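Local coordinates for protein laminin subunit ALPHA-1 (Mus musculus, PDB 2JD4) that forms part of laminin-111 in basement membranes and, through its metal-binding LG4-5 domain pair, probably attaches it to cell surfaces, at residues F228-K233 and L250-G255; G235-I240 and A342-C347. The protein carries 4 engineered substitutions. One frame throughout, in Å; residues are numbered along the deposited sequence.

Interaction 1 (F228-K233 and L250-G255)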
loop_
_atom_site.group_PDB
_atom_site.type_symbol
_atom_site.label_atom_id
_atom_site.label_comp_id
_atom_site.label_asym_id
_atom_site.label_seq_id
_atom_site.Cartn_x
_atom_site.Cartn_y
_atom_site.Cartn_z
ATOM N N PHE A 228 -3.344 9.554 10.765
ATOM C CA PHE A 228 -2.381 8.778 11.527
ATOM C C PHE A 228 -2.963 8.314 12.856
ATOM O O PHE A 228 -3.896 8.915 13.377
ATOM C CB PHE A 228 -1.120 9.620 11.782
ATOM C CG PHE A 228 -1.307 10.715 12.809
ATOM C CD1 PHE A 228 -1.193 10.442 14.172
ATOM C CD2 PHE A 228 -1.599 12.019 12.412
ATOM C CE1 PHE A 228 -1.367 11.451 15.125
ATOM C CE2 PHE A 228 -1.775 13.039 13.357
ATOM C CZ PHE A 228 -1.659 12.752 14.717
ATOM N N ARG A 229 -2.398 7.236 13.392
ATOM C CA ARG A 229 -2.803 6.695 14.683
ATOM C C ARG A 229 -1.506 6.262 15.340
ATOM O O ARG A 229 -0.622 5.707 14.681
ATOM C CB ARG A 229 -3.745 5.488 14.536
ATOM C CG ARG A 229 -3.100 4.219 13.981
ATOM C CD ARG A 229 -4.023 3.005 14.142
ATOM N NE ARG A 229 -4.197 2.608 15.541
ATOM C CZ ARG A 229 -3.269 2.003 16.274
ATOM N NH1 ARG A 229 -2.089 1.716 15.745
ATOM N NH2 ARG A 229 -3.516 1.687 17.537
ATOM N N THR A 230 -1.374 6.523 16.634
ATOM C CA THR A 230 -0.149 6.160 17.331
ATOM C C THR A 230 -0.350 6.112 18.838
ATOM O O THR A 230 -1.285 6.710 19.365
ATOM C CB THR A 230 0.978 7.185 17.013
ATOM O OG1 THR A 230 2.189 6.810 17.683
ATOM C CG2 THR A 230 0.567 8.577 17.458
ATOM N N THR A 231 0.527 5.379 19.514
ATOM C CA THR A 231 0.498 5.274 20.967
ATOM C C THR A 231 1.845 5.751 21.518
ATOM O O THR A 231 2.267 5.338 22.603
ATOM C CB THR A 231 0.252 3.825 21.441
ATOM O OG1 THR A 231 1.294 2.967 20.954
ATOM C CG2 THR A 231 -1.094 3.333 20.942
ATOM N N SER A 232 2.512 6.614 20.754
ATOM C CA SER A 232 3.809 7.180 21.134
ATOM C C SER A 232 3.743 8.705 21.067
ATOM O O SER A 232 3.008 9.270 20.252
ATOM C CB SER A 232 4.911 6.668 20.201
ATOM O OG SER A 232 6.155 7.288 20.493
ATOM N N LYS A 233 4.519 9.371 21.916
ATOM C CA LYS A 233 4.506 10.830 21.968
ATOM C C LYS A 233 5.481 11.532 21.029
ATOM O O LYS A 233 5.389 12.742 20.842
ATOM C CB LYS A 233 4.757 11.297 23.406
ATOM C CG LYS A 233 3.889 10.581 24.438
ATOM C CD LYS A 233 4.091 11.135 25.839
ATOM C CE LYS A 233 3.414 12.480 25.994
ATOM N NZ LYS A 233 1.939 12.353 25.836
ATOM N N LEU A 250 7.243 17.680 8.874
ATOM C CA LEU A 250 6.042 17.441 9.671
ATOM C C LEU A 250 6.448 16.395 10.712
ATOM O O LEU A 250 6.948 15.325 10.356
ATOM C CB LEU A 250 4.927 16.892 8.779
ATOM C CG LEU A 250 3.470 17.098 9.195
ATOM C CD1 LEU A 250 3.144 18.585 9.187
ATOM C CD2 LEU A 250 2.550 16.358 8.224
ATOM N N GLU A 251 6.243 16.698 11.989
ATOM C CA GLU A 251 6.633 15.779 13.054
ATOM C C GLU A 251 5.807 15.932 14.325
ATOM O O GLU A 251 5.164 16.960 14.549
ATOM C CB GLU A 251 8.114 15.990 13.400
ATOM C CG GLU A 251 8.517 17.460 13.451
ATOM C CD GLU A 251 9.941 17.706 13.953
ATOM O OE1 GLU A 251 10.823 16.834 13.787
ATOM O OE2 GLU A 251 10.183 18.801 14.504
ATOM N N ILE A 252 5.831 14.885 15.146
ATOM C CA ILE A 252 5.129 14.869 16.423
ATOM C C ILE A 252 6.213 14.909 17.500
ATOM O O ILE A 252 7.045 14.011 17.576
ATOM C CB ILE A 252 4.299 13.566 16.606
ATOM C CG1 ILE A 252 3.241 13.453 15.503
ATOM C CG2 ILE A 252 3.634 13.565 17.966
ATOM C CD1 ILE A 252 2.369 12.209 15.616
ATOM N N VAL A 253 6.213 15.960 18.313
ATOM C CA VAL A 253 7.196 16.105 19.383
ATOM C C VAL A 253 6.479 16.425 20.693
ATOM O O VAL A 253 5.832 17.464 20.820
ATOM C CB VAL A 253 8.202 17.240 19.066
ATOM C CG1 VAL A 253 9.175 17.425 20.225
ATOM C CG2 VAL A 253 8.961 16.914 17.787
ATOM N N ASP A 254 6.587 15.513 21.653
ATOM C CA ASP A 254 5.960 15.670 22.962
ATOM C C ASP A 254 4.451 15.881 22.900
ATOM O O ASP A 254 3.902 16.720 23.618
ATOM C CB ASP A 254 6.611 16.828 23.723
ATOM C CG ASP A 254 8.086 16.596 23.979
ATOM O OD1 ASP A 254 8.442 15.502 24.469
ATOM O OD2 ASP A 254 8.890 17.509 23.693
ATOM N N GLY A 255 3.782 15.119 22.041
ATOM C CA GLY A 255 2.339 15.230 21.928
ATOM C C GLY A 255 1.810 16.342 21.043
ATOM O O GLY A 255 0.600 16.461 20.860
#
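Phe228 and Ile252 meet tip to tip inside the second laminin G domain of the chain, a beta-sandwich in which strands 222-230 and 247-253 belong to facing sheets. The apolar contact runs from Phe228 CE1 to Ile252 CD1, 3.8 Å apart. CD1 also makes an off-centre CH-pi contact, 4.3 Å from the ring centroid of Phe228. The phenyl group is brought there with CG lying between the backbone N and the carbonyl carbon (chi1 73°), and its ring also meets that of His286. Thr230 CG2 comes less near, 4.5 Å from Ile252 CD1. The other branch of the isoleucine, CG2, packs 3.5 Å from Lys233 O. An alanine at Ile252 would probably open a gap beside the Phe228 ring and strip the apolar cover from the Lys233 carbonyl.

Polar contacts shape the chain beyond Thr230. Thr230 OG1 accepts a bond of 3.1 Å from Ser232 N, which makes an ST turn, and the same hydroxyl is bonded to Arg345 O. On the other segment, Asp254 and Gly255 form the type I' turn between strands 247-253 and 256-262, both with positive phi. Out of that turn Gly255 N donates to Lys233 O, 3.1 Å away and fairly straight at 162°, arriving in the carbonyl plane on a lone pair.

Interaction 2 (G235-I240 and A342-C347)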
loop_
_atom_site.group_PDB
_atom_site.type_symbol
_atom_site.label_atom_id
_atom_site.label_comp_id
_atom_site.label_asym_id
_atom_site.label_seq_id
_atom_site.Cartn_x
_atom_site.Cartn_y
_atom_site.Cartn_z
ATOM N N GLY A 235 7.568 11.264 17.111
ATOM C CA GLY A 235 7.760 10.558 15.861
ATOM C C GLY A 235 7.702 11.450 14.644
ATOM O O GLY A 235 6.802 12.279 14.510
ATOM N N VAL A 236 8.680 11.281 13.761
ATOM C CA VAL A 236 8.743 12.045 12.528
ATOM C C VAL A 236 7.695 11.495 11.565
ATOM O O VAL A 236 7.540 10.286 11.444
ATOM C CB VAL A 236 10.132 11.917 11.865
ATOM C CG1 VAL A 236 10.110 12.582 10.493
ATOM C CG2 VAL A 236 11.205 12.543 12.764
ATOM N N LEU A 237 6.983 12.382 10.880
ATOM C CA LEU A 237 5.968 11.952 9.922
ATOM C C LEU A 237 6.451 12.109 8.482
ATOM O O LEU A 237 6.398 11.158 7.696
ATOM C CB LEU A 237 4.672 12.750 10.127
ATOM C CG LEU A 237 3.915 12.479 11.437
ATOM C CD1 LEU A 237 2.797 13.507 11.621
ATOM C CD2 LEU A 237 3.340 11.057 11.408
ATOM N N LEU A 238 6.937 13.299 8.136
ATOM C CA LEU A 238 7.398 13.538 6.779
ATOM C C LEU A 238 8.427 14.660 6.666
ATOM O O LEU A 238 8.391 15.634 7.423
ATOM C CB LEU A 238 6.187 13.835 5.882
ATOM C CG LEU A 238 6.350 14.054 4.374
ATOM C CD1 LEU A 238 5.074 13.606 3.661
ATOM C CD2 LEU A 238 6.669 15.523 4.080
ATOM N N GLY A 239 9.349 14.497 5.717
ATOM C CA GLY A 239 10.379 15.490 5.478
ATOM C C GLY A 239 10.892 15.479 4.046
ATOM O O GLY A 239 11.104 14.418 3.446
ATOM N N ILE A 240 11.065 16.671 3.480
ATOM C CA ILE A 240 11.599 16.824 2.126
ATOM C C ILE A 240 12.632 17.935 2.265
ATOM O O ILE A 240 12.275 19.086 2.528
ATOM C CB ILE A 240 10.509 17.264 1.125
ATOM C CG1 ILE A 240 9.338 16.274 1.160
ATOM C CG2 ILE A 240 11.093 17.318 -0.285
ATOM C CD1 ILE A 240 8.177 16.675 0.266
ATOM N N ALA A 342 13.523 10.891 15.712
ATOM C CA ALA A 342 12.833 9.685 16.169
ATOM C C ALA A 342 11.871 9.094 15.137
ATOM O O ALA A 342 11.007 9.798 14.627
ATOM C CB ALA A 342 12.078 9.991 17.464
ATOM N N SER A 343 12.019 7.803 14.840
ATOM C CA SER A 343 11.145 7.134 13.869
ATOM C C SER A 343 9.729 6.947 14.430
ATOM O O SER A 343 9.554 6.576 15.590
ATOM C CB SER A 343 11.720 5.762 13.480
ATOM O OG SER A 343 12.909 5.870 12.706
ATOM N N PHE A 344 8.726 7.210 13.595
ATOM C CA PHE A 344 7.317 7.068 13.966
ATOM C C PHE A 344 6.953 5.603 14.250
ATOM O O PHE A 344 7.533 4.681 13.669
ATOM C CB PHE A 344 6.440 7.588 12.812
ATOM C CG PHE A 344 4.949 7.491 13.056
ATOM C CD1 PHE A 344 4.312 8.355 13.940
ATOM C CD2 PHE A 344 4.174 6.582 12.338
ATOM C CE1 PHE A 344 2.928 8.324 14.099
ATOM C CE2 PHE A 344 2.785 6.540 12.489
ATOM C CZ PHE A 344 2.162 7.417 13.373
ATOM N N ARG A 345 6.004 5.400 15.163
ATOM C CA ARG A 345 5.498 4.062 15.477
ATOM C C ARG A 345 3.977 4.173 15.492
ATOM O O ARG A 345 3.414 4.920 16.287
ATOM C CB ARG A 345 5.979 3.557 16.841
ATOM C CG ARG A 345 5.406 2.169 17.167
ATOM C CD ARG A 345 5.917 1.605 18.482
ATOM N NE ARG A 345 5.203 0.378 18.838
ATOM C CZ ARG A 345 5.342 -0.789 18.213
ATOM N NH1 ARG A 345 6.180 -0.907 17.195
ATOM N NH2 ARG A 345 4.629 -1.839 18.600
ATOM N N GLY A 346 3.323 3.431 14.603
ATOM C CA GLY A 346 1.874 3.468 14.489
ATOM C C GLY A 346 1.502 3.248 13.029
ATOM O O GLY A 346 2.252 2.603 12.298
ATOM N N CYS A 347 0.355 3.759 12.588
ATOM C CA CYS A 347 -0.022 3.590 11.182
ATOM C C CYS A 347 -0.402 4.926 10.539
ATOM O O CYS A 347 -0.843 5.863 11.218
ATOM C CB CYS A 347 -1.198 2.597 11.030
ATOM S SG CYS A 347 -0.913 0.918 11.691
#
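Val236 and Ala342 are joined by a backbone hydrogen bond, the polar half of a buried strand-to-loop contact in the second laminin G domain; Phe344 packing on Leu237 is the apolar half. Strand 235-241 here meets the loop that runs from strand 322-326 to strand 347-353, where Cys347 is linked by a disulfide to Cys378. Val236 N donates to Ala342 O over 2.9 Å, approaching nearly along the C=O axis (171°). Two carbons also come near this oxygen: Gly235 CA, in a CA-H...O contact at 3.6 Å, and Val236 CG2 at 3.3 Å.

Beyond this bond the backbones close up, with Gly235 CA only 4.0 Å from Phe344 CA. A side chain on Gly235 would point into Phe344, so the absence of a CB permits this approach. Phe344 CB rests 3.2 Å from Val236 O. From there CG leaves anti to the backbone N (chi1 180°), and Leu237 CD2 lies over one face of the ring, 3.8 Å above its plane and offset toward the rim. The two side chains cross obliquely in this CH-pi contact. A classic beta bulge lies at Leu237 and Leu238, the two residues that share Leu250 as partner on strand 247-253. Thr230 also touches the Phe344 ring, and Ser343 OG is bonded to Gly207 O.

The chemistry divides by origin: main-chain atoms supply the directional bond, which asks little of the side chains at Val236 and Ala342, whereas the apolar half depends on a methyl group meeting an aromatic face.

Overall arrangement
From the N terminus, the segments come in the order 228-233, 235-240, 250-255 and 342-347. Interaction 1 closes a short loop of 16 residues that holds strand 235-241, whereas interaction 2 closes a long one of 101 residues that holds 250-255; the two therefore cross. Their centres lie about 8 Å apart. Strands 235-241 and 247-253 are antiparallel neighbours, joined by Leu250 N and Leu238 O at 2.8 Å. A second link is packing, Arg229 O lying 3.5 Å from Phe344 CZ. Together the contacts tie strands 222-230, 235-241 and 247-253 and the loop before strand 347-353 within the second laminin G domain.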